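Local coordinates for protein NAD-dependent epimerase/dehydratase (Veillonella parvula, PDB 4HNH) that binds NADP on a Rossmann fold and probably acts as an NADP(H)-dependent oxidoreductase or epimerase/dehydratase-type enzyme, at residues A81-S86 / I129-G134; I104-A109 / L152-L157. One frame throughout, in Å; residues are numbered along the deposited sequence. Where two conformers were deposited one is given.

Both contacts border the same NADP, but from different depths of one Rossmann fold. Contact 1 lies near the surface, where the loop leading into helix 85-97 meets the start of helix 129-144; it has no direct hydrogen bond between its segments, and works through a water and the cofactor's ribose. Contact 2 is buried, pairing parallel strands 102-108 and 148-158 by backbone hydrogen bonds and aliphatic packing; V106, L154 and L157 also reach the nicotinamide half. Along the chain the segments alternate, since each helix of contact 1 is followed by a strand of contact 2. The two touch: M82 packs on the backbone of G105 and V106, and the Y131 ring on the sulfur of M108.

Contact 1: A81-S86 / I129-G134; sequences AMESGS and ISYVQG. With NAP (NADP nicotinamide-adenine-dinucleotide phosphate), chain C.
The nicotinamide-ribose site of this Rossmann-fold NADP-binding protein is lined on its diol side by E83 and Y131, whose side chains meet. From the loop between strand 76-79 and helix 85-97, E83 runs extended beyond CG (chi2 174°) and brings its carboxylate to the ribose diol: OE2 accepts a hydrogen bond from NAP O3D at 2.8 Å and a weak one from NAP O2D at 3.3 Å. Y131, on helix 129-144, holds CG anti to the backbone N (chi1 174°), carrying its long, rigid ring toward the cofactor, where OH shares a 2.9 Å hydrogen bond with NAP O2D in which either oxygen could donate. E83 CG approaches Y131 CE1 at 4.0 Å, carboxylate and ring planes turned 54° apart. An acid suits a pair of hydroxyls that can both donate; an alanine here would probably leave O3D without its carboxylate acceptor and open a gap beside the Y131 ring. Farther from the cofactor the backbones come close at G134, where a side chain would collide with the E83 carbonyl. There G134 CA makes a C-H...O contact of 3.3 Å to E83 O; one water donates to E83 O (2.7 Å) and Y131 O (2.8 Å).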
loop_
_atom_site.group_PDB
_atom_site.type_symbol
_atom_site.label_atom_id
_atom_site.label_comp_id
_atom_site.label_asym_id
_atom_site.label_seq_id
_atom_site.Cartn_x
_atom_site.Cartn_y
_atom_site.Cartn_z
ATOM N N ALA A 81 1.958 4.895 1.215
ATOM C CA ALA A 81 1.027 6.021 1.179
ATOM C C ALA A 81 0.982 6.595 -0.231
ATOM O O ALA A 81 2.020 6.740 -0.884
ATOM C CB ALA A 81 1.432 7.112 2.195
ATOM N N MET A 82 -0.225 6.902 -0.705
ATOM C CA MET A 82 -0.416 7.549 -2.000
ATOM C C MET A 82 -1.284 8.787 -1.793
ATOM O O MET A 82 -2.409 8.873 -2.287
ATOM C CB MET A 82 -1.065 6.591 -3.009
ATOM C CG MET A 82 -0.149 5.460 -3.474
ATOM S SD MET A 82 -1.003 4.325 -4.603
ATOM C CE MET A 82 -1.310 5.385 -6.021
ATOM N N GLU A 83 -0.752 9.751 -1.044
ATOM C CA GLU A 83 -1.532 10.899 -0.592
ATOM C C GLU A 83 -1.222 12.205 -1.331
ATOM O O GLU A 83 -1.982 13.158 -1.255
ATOM C CB GLU A 83 -1.300 11.104 0.902
ATOM C CG GLU A 83 -1.783 9.939 1.743
ATOM C CD GLU A 83 -1.424 10.089 3.201
ATOM O OE1 GLU A 83 -1.285 11.243 3.660
ATOM O OE2 GLU A 83 -1.294 9.058 3.887
ATOM N N SER A 84 -0.105 12.228 -2.052
ATOM C CA SER A 84 0.426 13.460 -2.612
ATOM C C SER A 84 0.964 13.209 -4.016
ATOM O O SER A 84 1.741 12.272 -4.222
ATOM C CB SER A 84 1.554 13.968 -1.706
ATOM O OG SER A 84 2.386 14.901 -2.353
ATOM N N GLY A 85 0.554 14.035 -4.972
ATOM C CA GLY A 85 1.084 13.958 -6.321
ATOM C C GLY A 85 2.580 14.228 -6.352
ATOM O O GLY A 85 3.330 13.545 -7.041
ATOM N N SER A 86 3.022 15.220 -5.587
ATOM C CA SER A 86 4.437 15.573 -5.578
ATOM C C SER A 86 5.292 14.458 -4.989
ATOM O O SER A 86 6.370 14.149 -5.505
ATOM C CB SER A 86 4.664 16.856 -4.779
ATOM O OG SER A 86 6.014 17.279 -4.900
ATOM N N ILE A 129 -11.560 17.445 1.734
ATOM C CA ILE A 129 -11.480 17.512 0.278
ATOM C C ILE A 129 -10.034 17.411 -0.187
ATOM O O ILE A 129 -9.727 16.740 -1.173
ATOM C CB ILE A 129 -12.070 18.836 -0.245
ATOM C CG1 ILE A 129 -13.557 18.931 0.104
ATOM C CG2 ILE A 129 -11.837 18.975 -1.749
ATOM C CD1 ILE A 129 -14.371 17.768 -0.394
ATOM N N SER A 130 -9.146 18.088 0.535
ATOM C CA SER A 130 -7.737 18.118 0.158
ATOM C C SER A 130 -7.093 16.736 0.193
ATOM O O SER A 130 -6.245 16.429 -0.641
ATOM C CB SER A 130 -6.953 19.100 1.034
ATOM O OG SER A 130 -6.954 18.682 2.388
ATOM N N TYR A 131 -7.490 15.900 1.151
ATOM C CA TYR A 131 -6.937 14.554 1.241
ATOM C C TYR A 131 -7.407 13.736 0.050
ATOM O O TYR A 131 -6.621 13.038 -0.582
ATOM C CB TYR A 131 -7.361 13.873 2.551
ATOM C CG TYR A 131 -6.953 12.425 2.672
ATOM C CD1 TYR A 131 -5.702 12.065 3.173
ATOM C CD2 TYR A 131 -7.813 11.415 2.282
ATOM C CE1 TYR A 131 -5.338 10.736 3.279
ATOM C CE2 TYR A 131 -7.451 10.092 2.376
ATOM C CZ TYR A 131 -6.222 9.755 2.886
ATOM O OH TYR A 131 -5.890 8.427 2.979
ATOM N N VAL A 132 -8.699 13.827 -0.245
ATOM C CA VAL A 132 -9.276 13.109 -1.377
ATOM C C VAL A 132 -8.628 13.523 -2.693
ATOM O O VAL A 132 -8.245 12.677 -3.507
ATOM C CB VAL A 132 -10.800 13.351 -1.461
ATOM C CG1 VAL A 132 -11.395 12.641 -2.663
ATOM C CG2 VAL A 132 -11.486 12.895 -0.180
ATOM N N GLN A 133 -8.501 14.824 -2.917
ATOM C CA GLN A 133 -7.956 15.260 -4.199
ATOM C C GLN A 133 -6.451 14.961 -4.292
ATOM O O GLN A 133 -5.928 14.678 -5.376
ATOM C CB GLN A 133 -8.351 16.722 -4.481
ATOM C CG GLN A 133 -9.878 16.905 -4.367
ATOM C CD GLN A 133 -10.450 18.073 -5.169
ATOM O OE1 GLN A 133 -9.770 19.069 -5.436
ATOM N NE2 GLN A 133 -11.725 17.950 -5.555
ATOM N N GLY A 134 -5.765 14.979 -3.150
ATOM C CA GLY A 134 -4.383 14.509 -3.097
ATOM C C GLY A 134 -4.238 13.050 -3.514
ATOM O O GLY A 134 -3.340 12.682 -4.269
HETATM P PA NAP C . -0.294 5.196 7.855
HETATM O O1A NAP C . -0.193 4.606 9.221
HETATM O O2A NAP C . -0.509 6.665 8.057
HETATM O O5B NAP C . 1.035 4.965 7.054
HETATM C C5B NAP C . 1.418 5.846 6.036
HETATM C C4B NAP C . 2.875 6.076 6.122
HETATM O O4B NAP C . 3.330 6.770 4.955
HETATM C C3B NAP C . 3.228 6.901 7.332
HETATM O O3B NAP C . 4.023 6.179 8.197
HETATM C C2B NAP C . 3.934 8.079 6.748
HETATM O O2B NAP C . 5.090 8.471 7.464
HETATM C C1B NAP C . 4.353 7.582 5.394
HETATM N N9A NAP C . 4.549 8.716 4.536
HETATM C C8A NAP C . 3.566 9.468 3.874
HETATM N N7A NAP C . 4.162 10.462 3.213
HETATM C C5A NAP C . 5.558 10.395 3.426
HETATM C C6A NAP C . 6.684 11.167 2.988
HETATM N N6A NAP C . 6.509 12.274 2.159
HETATM N N1A NAP C . 7.906 10.810 3.410
HETATM C C2A NAP C . 8.090 9.753 4.192
HETATM N N3A NAP C . 7.068 8.994 4.631
HETATM C C4A NAP C . 5.817 9.284 4.274
HETATM O O3 NAP C . -1.515 4.623 7.024
HETATM P PN NAP C . -1.991 3.096 6.937
HETATM O O1N NAP C . -2.956 2.722 8.014
HETATM O O2N NAP C . -0.903 2.081 7.065
HETATM O O5D NAP C . -2.741 3.000 5.544
HETATM C C5D NAP C . -1.984 3.086 4.346
HETATM C C4D NAP C . -2.458 4.256 3.461
HETATM O O4D NAP C . -3.787 4.123 3.058
HETATM C C3D NAP C . -2.328 5.630 4.078
HETATM O O3D NAP C . -1.985 6.509 3.091
HETATM C C2D NAP C . -3.706 5.878 4.588
HETATM O O2D NAP C . -3.957 7.228 4.732
HETATM C C1D NAP C . -4.485 5.275 3.480
HETATM N N1N NAP C . -5.859 4.834 3.831
HETATM C C2N NAP C . -6.358 5.020 5.109
HETATM C C3N NAP C . -7.643 4.590 5.432
HETATM C C7N NAP C . -8.171 4.785 6.785
HETATM O O7N NAP C . -9.212 4.263 7.112
HETATM N N7N NAP C . -7.443 5.582 7.739
HETATM C C4N NAP C . -8.425 3.936 4.419
HETATM C C5N NAP C . -7.846 3.764 3.093
HETATM C C6N NAP C . -6.589 4.210 2.845
HETATM P P2B NAP C . 5.093 9.332 8.794
HETATM O O1X NAP C . 4.289 10.623 8.771
HETATM O O2X NAP C . 4.495 8.518 9.934
HETATM O O3X NAP C . 6.517 9.719 9.172
HETATM O O HOH W 1 -4.029 13.037 0.424
#

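Contact 2: I104-A109 / L152-L157; sequences IGVSMA and LRLTWL. With NAP (NADP nicotinamide-adenine-dinucleotide phosphate), chain C; GOL (glycerol), chain E; FMT (formic acid), chain H.
V106 and L154 meet on the cofactor side of two neighbouring parallel strands, CG1 of V106 lying 3.8 Å from CD1 of L154. The valine turns CG1 anti to its carbonyl carbon (chi1 -75°), which sends that methyl to the leucine and puts CG2 in the position between N and the carbonyl carbon, 3.7 Å from C5D of NAP; a beta-branched residue thus serves two neighbours at once. Deeper in, CG2 of I104 packs against CD1 of L152 at 3.9 Å, and helix 182-193 closes over both, a setting fit for branched aliphatics. The opposite sheet face carries S107 and R153. S107 holds OG anti to its backbone N (chi1 180°), where it donates to O1 of a formic acid molecule at 2.7 Å, probably from the crystallisation liquor; a further hydrogen bond joins OG and OE1 of E135. The bent R153 chain leads its guanidinium to a salt bridge with E114 and to the S205 carbonyl, while its CB rests 4.0 Å from CB of A109, small enough to fit there. Backbone bonds join the strands in a ladder: L152 N to G105 O, S107 N to L152 O, L154 N to S107 O and A109 N to L154 O. Past the ladder, L157 sets CG 3.8 Å from C4N of NAP and gives its N-H to O7N at 2.9 Å. Neighbouring parallel strands linked through helices, with the dinucleotide laid across their C-terminal ends, are typical of a Rossmann fold.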
loop_
_atom_site.group_PDB
_atom_site.type_symbol
_atom_site.label_atom_id
_atom_site.label_comp_id
_atom_site.label_asym_id
_atom_site.label_seq_id
_atom_site.Cartn_x
_atom_site.Cartn_y
_atom_site.Cartn_z
ATOM N N ILE A 104 3.593 -2.022 -5.729
ATOM C CA ILE A 104 2.262 -2.200 -5.148
ATOM C C ILE A 104 2.033 -0.971 -4.271
ATOM O O ILE A 104 2.870 -0.659 -3.427
ATOM C CB ILE A 104 2.164 -3.481 -4.305
ATOM C CG1 ILE A 104 2.366 -4.718 -5.190
ATOM C CG2 ILE A 104 0.802 -3.535 -3.602
ATOM C CD1 ILE A 104 2.534 -6.022 -4.426
ATOM N N GLY A 105 0.924 -0.262 -4.472
ATOM C CA GLY A 105 0.683 0.955 -3.697
ATOM C C GLY A 105 -0.683 0.931 -3.037
ATOM O O GLY A 105 -1.590 0.302 -3.569
ATOM N N VAL A 106 -0.834 1.600 -1.888
ATOM C CA VAL A 106 -2.142 1.637 -1.216
ATOM C C VAL A 106 -2.797 3.017 -1.312
ATOM O O VAL A 106 -2.170 4.041 -1.024
ATOM C CB VAL A 106 -2.056 1.163 0.257
ATOM C CG1 VAL A 106 -1.900 -0.356 0.303
ATOM C CG2 VAL A 106 -0.919 1.838 0.975
ATOM N N SER A 107 -4.056 3.020 -1.743
ATOM C CA SER A 107 -4.824 4.229 -1.994
ATOM C C SER A 107 -6.172 4.067 -1.297
ATOM O O SER A 107 -6.437 3.033 -0.674
ATOM C CB SER A 107 -5.009 4.417 -3.511
ATOM O OG SER A 107 -5.762 5.594 -3.831
ATOM N N MET A 108 -7.013 5.089 -1.381
ATOM C CA MET A 108 -8.309 5.048 -0.711
ATOM C C MET A 108 -9.402 4.677 -1.697
ATOM O O MET A 108 -9.403 5.128 -2.833
ATOM C CB MET A 108 -8.629 6.408 -0.104
ATOM C CG MET A 108 -8.774 7.500 -1.147
ATOM S SD MET A 108 -9.602 8.952 -0.469
ATOM C CE MET A 108 -11.310 8.389 -0.441
ATOM N N ALA A 109 -10.340 3.844 -1.271
ATOM C CA ALA A 109 -11.457 3.505 -2.145
ATOM C C ALA A 109 -12.468 4.649 -2.157
ATOM O O ALA A 109 -12.484 5.472 -1.239
ATOM C CB ALA A 109 -12.125 2.206 -1.658
ATOM N N LEU A 152 -3.976 -0.765 -4.678
ATOM C CA LEU A 152 -4.963 -1.388 -3.803
ATOM C C LEU A 152 -5.839 -0.281 -3.235
ATOM O O LEU A 152 -5.366 0.574 -2.498
ATOM C CB LEU A 152 -4.273 -2.164 -2.681
ATOM C CG LEU A 152 -3.385 -3.309 -3.168
ATOM C CD1 LEU A 152 -2.760 -4.056 -1.991
ATOM C CD2 LEU A 152 -4.176 -4.274 -4.035
ATOM N N ARG A 153 -7.111 -0.262 -3.631
ATOM C CA ARG A 153 -8.042 0.729 -3.106
ATOM C C ARG A 153 -8.634 0.217 -1.798
ATOM O O ARG A 153 -9.466 -0.695 -1.803
ATOM C CB ARG A 153 -9.152 0.979 -4.118
ATOM C CG ARG A 153 -8.651 1.697 -5.366
ATOM C CD ARG A 153 -9.761 1.860 -6.399
ATOM N NE ARG A 153 -10.033 0.638 -7.159
ATOM C CZ ARG A 153 -11.188 -0.021 -7.161
ATOM N NH1 ARG A 153 -12.212 0.398 -6.424
ATOM N NH2 ARG A 153 -11.323 -1.117 -7.912
ATOM N N LEU A 154 -8.196 0.793 -0.682
ATOM C CA LEU A 154 -8.608 0.299 0.619
ATOM C C LEU A 154 -9.823 1.035 1.145
ATOM O O LEU A 154 -9.904 2.274 1.083
ATOM C CB LEU A 154 -7.474 0.410 1.632
ATOM C CG LEU A 154 -6.119 -0.176 1.215
ATOM C CD1 LEU A 154 -5.106 -0.016 2.334
ATOM C CD2 LEU A 154 -6.243 -1.633 0.748
ATOM N N THR A 155 -10.764 0.268 1.677
ATOM C CA THR A 155 -11.881 0.876 2.382
ATOM C C THR A 155 -11.448 1.215 3.804
ATOM O O THR A 155 -10.263 1.137 4.128
ATOM C CB THR A 155 -13.134 -0.004 2.290
ATOM O OG1 THR A 155 -14.244 0.675 2.883
ATOM C CG2 THR A 155 -12.918 -1.355 2.962
ATOM N N TRP A 156 -12.377 1.624 4.655
ATOM C CA TRP A 156 -11.990 2.118 5.973
ATOM C C TRP A 156 -11.250 1.074 6.814
ATOM O O TRP A 156 -11.658 -0.084 6.893
ATOM C CB TRP A 156 -13.207 2.637 6.732
ATOM C CG TRP A 156 -13.760 3.896 6.164
ATOM C CD1 TRP A 156 -14.761 4.021 5.229
ATOM C CD2 TRP A 156 -13.352 5.228 6.493
ATOM N NE1 TRP A 156 -14.999 5.349 4.969
ATOM C CE2 TRP A 156 -14.150 6.111 5.731
ATOM C CE3 TRP A 156 -12.408 5.758 7.374
ATOM C CZ2 TRP A 156 -14.016 7.505 5.817
ATOM C CZ3 TRP A 156 -12.272 7.130 7.456
ATOM C CH2 TRP A 156 -13.073 7.990 6.688
ATOM N N LEU A 157 -10.164 1.501 7.452
ATOM C CA LEU A 157 -9.276 0.575 8.147
ATOM C C LEU A 157 -9.505 0.489 9.648
ATOM O O LEU A 157 -9.844 1.485 10.303
ATOM C CB LEU A 157 -7.810 0.971 7.915
ATOM C CG LEU A 157 -7.322 0.952 6.466
ATOM C CD1 LEU A 157 -5.914 1.561 6.356
ATOM C CD2 LEU A 157 -7.338 -0.450 5.908
HETATM P PA NAP C . -0.294 5.196 7.855
HETATM O O1A NAP C . -0.193 4.606 9.221
HETATM O O2A NAP C . -0.509 6.665 8.057
HETATM O O5B NAP C . 1.035 4.965 7.054
HETATM C C5B NAP C . 1.418 5.846 6.036
HETATM C C4B NAP C . 2.875 6.076 6.122
HETATM O O4B NAP C . 3.330 6.770 4.955
HETATM C C3B NAP C . 3.228 6.901 7.332
HETATM O O3B NAP C . 4.023 6.179 8.197
HETATM C C2B NAP C . 3.934 8.079 6.748
HETATM O O2B NAP C . 5.090 8.471 7.464
HETATM C C1B NAP C . 4.353 7.582 5.394
HETATM N N9A NAP C . 4.549 8.716 4.536
HETATM C C8A NAP C . 3.566 9.468 3.874
HETATM N N7A NAP C . 4.162 10.462 3.213
HETATM C C5A NAP C . 5.558 10.395 3.426
HETATM C C6A NAP C . 6.684 11.167 2.988
HETATM N N6A NAP C . 6.509 12.274 2.159
HETATM N N1A NAP C . 7.906 10.810 3.410
HETATM C C2A NAP C . 8.090 9.753 4.192
HETATM N N3A NAP C . 7.068 8.994 4.631
HETATM C C4A NAP C . 5.817 9.284 4.274
HETATM O O3 NAP C . -1.515 4.623 7.024
HETATM P PN NAP C . -1.991 3.096 6.937
HETATM O O1N NAP C . -2.956 2.722 8.014
HETATM O O2N NAP C . -0.903 2.081 7.065
HETATM O O5D NAP C . -2.741 3.000 5.544
HETATM C C5D NAP C . -1.984 3.086 4.346
HETATM C C4D NAP C . -2.458 4.256 3.461
HETATM O O4D NAP C . -3.787 4.123 3.058
HETATM C C3D NAP C . -2.328 5.630 4.078
HETATM O O3D NAP C . -1.985 6.509 3.091
HETATM C C2D NAP C . -3.706 5.878 4.588
HETATM O O2D NAP C . -3.957 7.228 4.732
HETATM C C1D NAP C . -4.485 5.275 3.480
HETATM N N1N NAP C . -5.859 4.834 3.831
HETATM C C2N NAP C . -6.358 5.020 5.109
HETATM C C3N NAP C . -7.643 4.590 5.432
HETATM C C7N NAP C . -8.171 4.785 6.785
HETATM O O7N NAP C . -9.212 4.263 7.112
HETATM N N7N NAP C . -7.443 5.582 7.739
HETATM C C4N NAP C . -8.425 3.936 4.419
HETATM C C5N NAP C . -7.846 3.764 3.093
HETATM C C6N NAP C . -6.589 4.210 2.845
HETATM P P2B NAP C . 5.093 9.332 8.794
HETATM O O1X NAP C . 4.289 10.623 8.771
HETATM O O2X NAP C . 4.495 8.518 9.934
HETATM O O3X NAP C . 6.517 9.719 9.172
HETATM C C1 GOL E . -12.258 5.443 2.675
HETATM O O1 GOL E . -12.072 4.397 1.740
HETATM C C2 GOL E . -10.965 6.229 2.859
HETATM O O2 GOL E . -9.909 5.526 2.261
HETATM C C3 GOL E . -10.657 6.384 4.343
HETATM O O3 GOL E . -9.358 6.915 4.499
HETATM C C FMT H . -7.975 5.304 -6.090
HETATM O O1 FMT H . -6.794 5.582 -6.292
HETATM O O2 FMT H . -8.470 5.197 -4.968
#